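Local coordinates for adenylosuccinate lyase (Francisella tularensis subsp. tularensis SCHU S4, PDB 4EEI) that cleaves adenylosuccinate to AMP and fumarate and probably also splits the succinylated imidazole carboxamide intermediate of purine biosynthesis, at the interface of chains A and B. Coordinates in Å, arbitrary orientation; residue numbers count along the deposited sequence, not the author numbering. Chains: chain A/B, Adenylosuccinate lyase.

Contact 1: the interface of chains A and B. Residues chain A 146, 355, 358, 417-418, 420; chain B 187-189.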
loop_
_atom_site.group_PDB
_atom_site.type_symbol
_atom_site.label_atom_id
_atom_site.label_comp_id
_atom_site.label_asym_id
_atom_site.label_seq_id
_atom_site.Cartn_x
_atom_site.Cartn_y
_atom_site.Cartn_z
ATOM N N GLU A 146 -0.311 -1.294 -35.676
ATOM C CA GLU A 146 0.194 -2.141 -36.748
ATOM C C GLU A 146 -0.161 -3.598 -36.491
ATOM O O GLU A 146 -0.343 -4.006 -35.346
ATOM C CB GLU A 146 1.711 -1.997 -36.878
ATOM C CG GLU A 146 2.168 -0.682 -37.488
ATOM C CD GLU A 146 3.670 -0.624 -37.680
ATOM O OE1 GLU A 146 4.362 -1.574 -37.261
ATOM O OE2 GLU A 146 4.158 0.371 -38.251
ATOM N N PHE A 355 4.349 2.320 -43.755
ATOM C CA PHE A 355 5.134 1.304 -44.444
ATOM C C PHE A 355 5.706 1.867 -45.746
ATOM O O PHE A 355 6.916 1.830 -45.979
ATOM C CB PHE A 355 4.293 0.052 -44.736
ATOM C CG PHE A 355 4.979 -0.935 -45.650
ATOM C CD1 PHE A 355 5.878 -1.863 -45.141
ATOM C CD2 PHE A 355 4.739 -0.921 -47.018
ATOM C CE1 PHE A 355 6.518 -2.760 -45.979
ATOM C CE2 PHE A 355 5.378 -1.817 -47.859
ATOM C CZ PHE A 355 6.267 -2.738 -47.334
ATOM N N HIS A 358 8.247 4.712 -45.241
ATOM C CA HIS A 358 9.542 4.133 -44.912
ATOM C C HIS A 358 10.193 3.475 -46.125
ATOM O O HIS A 358 11.381 3.679 -46.376
ATOM C CB HIS A 358 9.409 3.116 -43.781
ATOM C CG HIS A 358 9.393 3.729 -42.417
ATOM N ND1 HIS A 358 8.299 4.403 -41.916
ATOM C CD2 HIS A 358 10.339 3.771 -41.450
ATOM C CE1 HIS A 358 8.572 4.829 -40.694
ATOM N NE2 HIS A 358 9.805 4.460 -40.388
ATOM N N THR A 417 5.102 -9.312 -44.144
ATOM C CA THR A 417 5.730 -8.091 -43.648
ATOM C C THR A 417 5.725 -7.984 -42.122
ATOM O O THR A 417 6.755 -7.685 -41.499
ATOM C CB THR A 417 5.028 -6.847 -44.218
ATOM O OG1 THR A 417 5.006 -6.921 -45.650
ATOM C CG2 THR A 417 5.744 -5.583 -43.776
ATOM N N TYR A 418 4.569 -8.209 -41.511
ATOM C CA TYR A 418 4.435 -7.918 -40.087
ATOM C C TYR A 418 4.707 -9.105 -39.162
ATOM O O TYR A 418 4.727 -8.957 -37.946
ATOM C CB TYR A 418 3.079 -7.274 -39.803
ATOM C CG TYR A 418 2.967 -5.906 -40.426
ATOM C CD1 TYR A 418 3.508 -4.798 -39.795
ATOM C CD2 TYR A 418 2.338 -5.729 -41.649
ATOM C CE1 TYR A 418 3.420 -3.546 -40.357
ATOM C CE2 TYR A 418 2.244 -4.474 -42.227
ATOM C CZ TYR A 418 2.788 -3.388 -41.570
ATOM O OH TYR A 418 2.697 -2.139 -42.128
ATOM N N LYS A 420 7.462 -11.053 -39.975
ATOM C CA LYS A 420 8.778 -11.357 -40.531
ATOM C C LYS A 420 9.737 -11.989 -39.517
ATOM O O LYS A 420 10.450 -12.939 -39.838
ATOM C CB LYS A 420 9.390 -10.066 -41.090
ATOM C CG LYS A 420 10.754 -10.223 -41.743
ATOM C CD LYS A 420 11.390 -8.852 -42.025
ATOM C CE LYS A 420 11.635 -8.061 -40.730
ATOM N NZ LYS A 420 11.993 -6.629 -40.966
ATOM N N TYR B 187 8.634 -5.599 -35.737
ATOM C CA TYR B 187 9.742 -5.510 -36.698
ATOM C C TYR B 187 9.301 -5.298 -38.147
ATOM O O TYR B 187 9.701 -6.045 -39.037
ATOM C CB TYR B 187 10.627 -6.762 -36.608
ATOM C CG TYR B 187 11.183 -6.982 -35.225
ATOM C CD1 TYR B 187 10.476 -7.716 -34.282
ATOM C CD2 TYR B 187 12.405 -6.433 -34.855
ATOM C CE1 TYR B 187 10.979 -7.912 -33.006
ATOM C CE2 TYR B 187 12.915 -6.618 -33.584
ATOM C CZ TYR B 187 12.201 -7.360 -32.666
ATOM O OH TYR B 187 12.714 -7.541 -31.402
ATOM N N CYS B 188 8.482 -4.278 -38.381
ATOM C CA CYS B 188 8.028 -3.984 -39.729
ATOM C C CYS B 188 9.209 -3.499 -40.557
ATOM O O CYS B 188 9.449 -3.969 -41.674
ATOM C CB CYS B 188 6.929 -2.918 -39.706
ATOM S SG CYS B 188 6.421 -2.361 -41.373
ATOM N N ILE B 189 9.961 -2.559 -39.992
ATOM C CA ILE B 189 11.064 -1.942 -40.717
ATOM C C ILE B 189 12.402 -2.507 -40.242
ATOM O O ILE B 189 13.240 -2.911 -41.047
ATOM C CB ILE B 189 11.054 -0.423 -40.525
ATOM C CG1 ILE B 189 9.685 0.156 -40.889
ATOM C CG2 ILE B 189 12.167 0.221 -41.329
ATOM C CD1 ILE B 189 9.215 -0.221 -42.277
HETATM O O HOH W 1 9.025 -6.514 -42.408
HETATM O O HOH W 2 7.367 -2.133 -36.614
#
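The side-chain amine NZ of A:Lys420 donates a hydrogen bond of 3.1 Å to the backbone carbonyl O of B:Tyr187. It meets that oxygen at a C=O...N angle of 145° and is tilted 35° from the carbonyl plane, after a bend at chi3 that curls an otherwise extended lysine chain around to the loop. A water then joins the next residue to the same part of chain A, taking hold of B:Cys188 O and A:Thr417 O at 2.7 Å each. A second water, 3.0 Å from B:Cys188 N, leads on to the carboxylate OE1 of A:Glu146. The backbone N and O of one loop residue are thus both tied by water to chain A, an example of a loop held through its peptide groups as well as its side chains.

The thiol of B:Cys188 fills the middle. With SG anti to the backbone N (chi1 174°), the sulfur reaches in among three side chains. It lies above the plane of the A:Tyr418 ring, beyond the rim, 3.4 Å from CE1. The methyl CG2 of A:Thr417 rests over that same face, while the A:Phe355 ring turns its edge to the sulfur, which lies in its plane at 3.8 Å from CD1. Alongside, B:Ile189 crosses A:His358 at about a right angle: its CD1 touches the histidine CB at 3.7 Å, and its CG1 lies near the imidazole CD2.

Together these contacts dock the 187-189 loop of one subunit on helices 352-363 and 411-418, the segment just after the latter that carries A:Lys420, and strand 143-149 of the other, and so probably help hold the lyase subunits together.

Contact 2: the interface of chains A and B. Residues chain A 38, 87, 90, 189; chain B 358, 361-362.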
loop_
_atom_site.group_PDB
_atom_site.type_symbol
_atom_site.label_atom_id
_atom_site.label_comp_id
_atom_site.label_asym_id
_atom_site.label_seq_id
_atom_site.Cartn_x
_atom_site.Cartn_y
_atom_site.Cartn_z
ATOM N N MET A 38 24.514 -34.800 25.551
ATOM C CA MET A 38 23.974 -35.291 26.822
ATOM C C MET A 38 22.728 -36.184 26.722
ATOM O O MET A 38 22.347 -36.822 27.699
ATOM C CB MET A 38 23.680 -34.113 27.758
ATOM C CG MET A 38 22.387 -33.369 27.452
ATOM S SD MET A 38 22.451 -32.379 25.954
ATOM C CE MET A 38 23.535 -31.057 26.490
ATOM N N PHE A 87 14.759 -34.226 27.952
ATOM C CA PHE A 87 15.506 -33.295 27.111
ATOM C C PHE A 87 14.707 -32.720 25.951
ATOM O O PHE A 87 15.263 -32.043 25.084
ATOM C CB PHE A 87 16.779 -33.956 26.594
ATOM C CG PHE A 87 17.793 -34.209 27.664
ATOM C CD1 PHE A 87 18.468 -33.150 28.255
ATOM C CD2 PHE A 87 18.075 -35.500 28.083
ATOM C CE1 PHE A 87 19.406 -33.376 29.251
ATOM C CE2 PHE A 87 19.010 -35.729 29.073
ATOM C CZ PHE A 87 19.674 -34.664 29.654
ATOM N N PHE A 90 15.080 -28.722 24.801
ATOM C CA PHE A 90 16.204 -28.330 25.651
ATOM C C PHE A 90 17.163 -27.378 24.941
ATOM O O PHE A 90 17.634 -27.671 23.841
ATOM C CB PHE A 90 16.948 -29.583 26.119
ATOM C CG PHE A 90 18.156 -29.301 26.972
ATOM C CD1 PHE A 90 19.422 -29.232 26.405
ATOM C CD2 PHE A 90 18.030 -29.127 28.342
ATOM C CE1 PHE A 90 20.542 -28.987 27.188
ATOM C CE2 PHE A 90 19.148 -28.881 29.134
ATOM C CZ PHE A 90 20.404 -28.809 28.551
ATOM N N ILE A 189 23.188 -22.464 25.746
ATOM C CA ILE A 189 23.166 -23.897 26.005
ATOM C C ILE A 189 23.608 -24.674 24.766
ATOM O O ILE A 189 24.467 -25.552 24.842
ATOM C CB ILE A 189 21.764 -24.350 26.420
ATOM C CG1 ILE A 189 21.253 -23.509 27.592
ATOM C CG2 ILE A 189 21.759 -25.831 26.748
ATOM C CD1 ILE A 189 22.192 -23.486 28.779
ATOM N N HIS B 358 19.263 -25.478 33.418
ATOM C CA HIS B 358 19.781 -26.269 32.310
ATOM C C HIS B 358 21.033 -27.047 32.705
ATOM O O HIS B 358 21.147 -28.233 32.397
ATOM C CB HIS B 358 20.084 -25.378 31.105
ATOM C CG HIS B 358 18.886 -25.076 30.263
ATOM N ND1 HIS B 358 17.908 -24.185 30.653
ATOM C CD2 HIS B 358 18.508 -25.547 29.052
ATOM C CE1 HIS B 358 16.980 -24.118 29.712
ATOM N NE2 HIS B 358 17.321 -24.936 28.731
ATOM N N VAL B 361 19.966 -30.028 34.731
ATOM C CA VAL B 361 19.255 -30.971 33.872
ATOM C C VAL B 361 20.261 -31.761 33.036
ATOM O O VAL B 361 20.155 -32.978 32.904
ATOM C CB VAL B 361 18.232 -30.238 32.960
ATOM C CG1 VAL B 361 17.825 -31.110 31.787
ATOM C CG2 VAL B 361 17.004 -29.823 33.757
ATOM N N ALA B 362 21.261 -31.055 32.515
ATOM C CA ALA B 362 22.275 -31.655 31.651
ATOM C C ALA B 362 23.316 -32.523 32.376
ATOM O O ALA B 362 23.763 -33.537 31.835
ATOM C CB ALA B 362 22.963 -30.577 30.845
#
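The imidazole CD2 of B:His358 stands over the rim of one face of the A:Phe90 ring, 3.4 Å from CE2. The two rings are inclined by roughly 43°, too steeply for parallel stacking, and their side chains run past each other in opposite directions. The other face of A:Phe90 is backed within its own chain by CD1 of A:Phe87, 4.0 Å above the plane and displaced toward the rim. The phenyl group is therefore clasped between the partner's histidine and an aromatic neighbour that itself touches chain B, which backs the ring and helps set its place. Its CG lies anti to the backbone N (chi1 178°), which carries the ring outward to helix 352-363 of chain B.

Aliphatic contacts extend the packing toward the end of that helix. The methyl CG1 of B:Val361 touches both phenylalanines, at 3.7 Å from A:Phe90 CE2 and 3.8 Å from A:Phe87 CE1. B:Ala362 adds its CB, 3.9 Å from CZ of A:Phe90.

Polar groups take part merely by proximity, and the patch is held by apolar packing. The carbonyl O of B:His358 lies at the edge of the A:Phe90 ring, in its plane. The tip of the A:Phe87 ring turns toward another helix carbonyl, with CZ 3.7 Å from B:Val361 O.

The centres of contact 1 and contact 2 lie about 76 Å apart, toward opposite ends of the long A-B interface. Two-fold symmetry relates those ends. Helix 352-363 is used in both, from chain A in contact 1 and from chain B in contact 2, and one pair recurs with the chains exchanged: B:Ile189 with A:His358 in contact 1, A:Ile189 with B:His358 in contact 2. By symmetry each copy of the helix meets both sets of partners: the 187-189 loop as in contact 1, and the counterparts of A:Phe87 and A:Phe90 as in contact 2. Such docking at both ends would fix how two subunits align within the deposited tetramer.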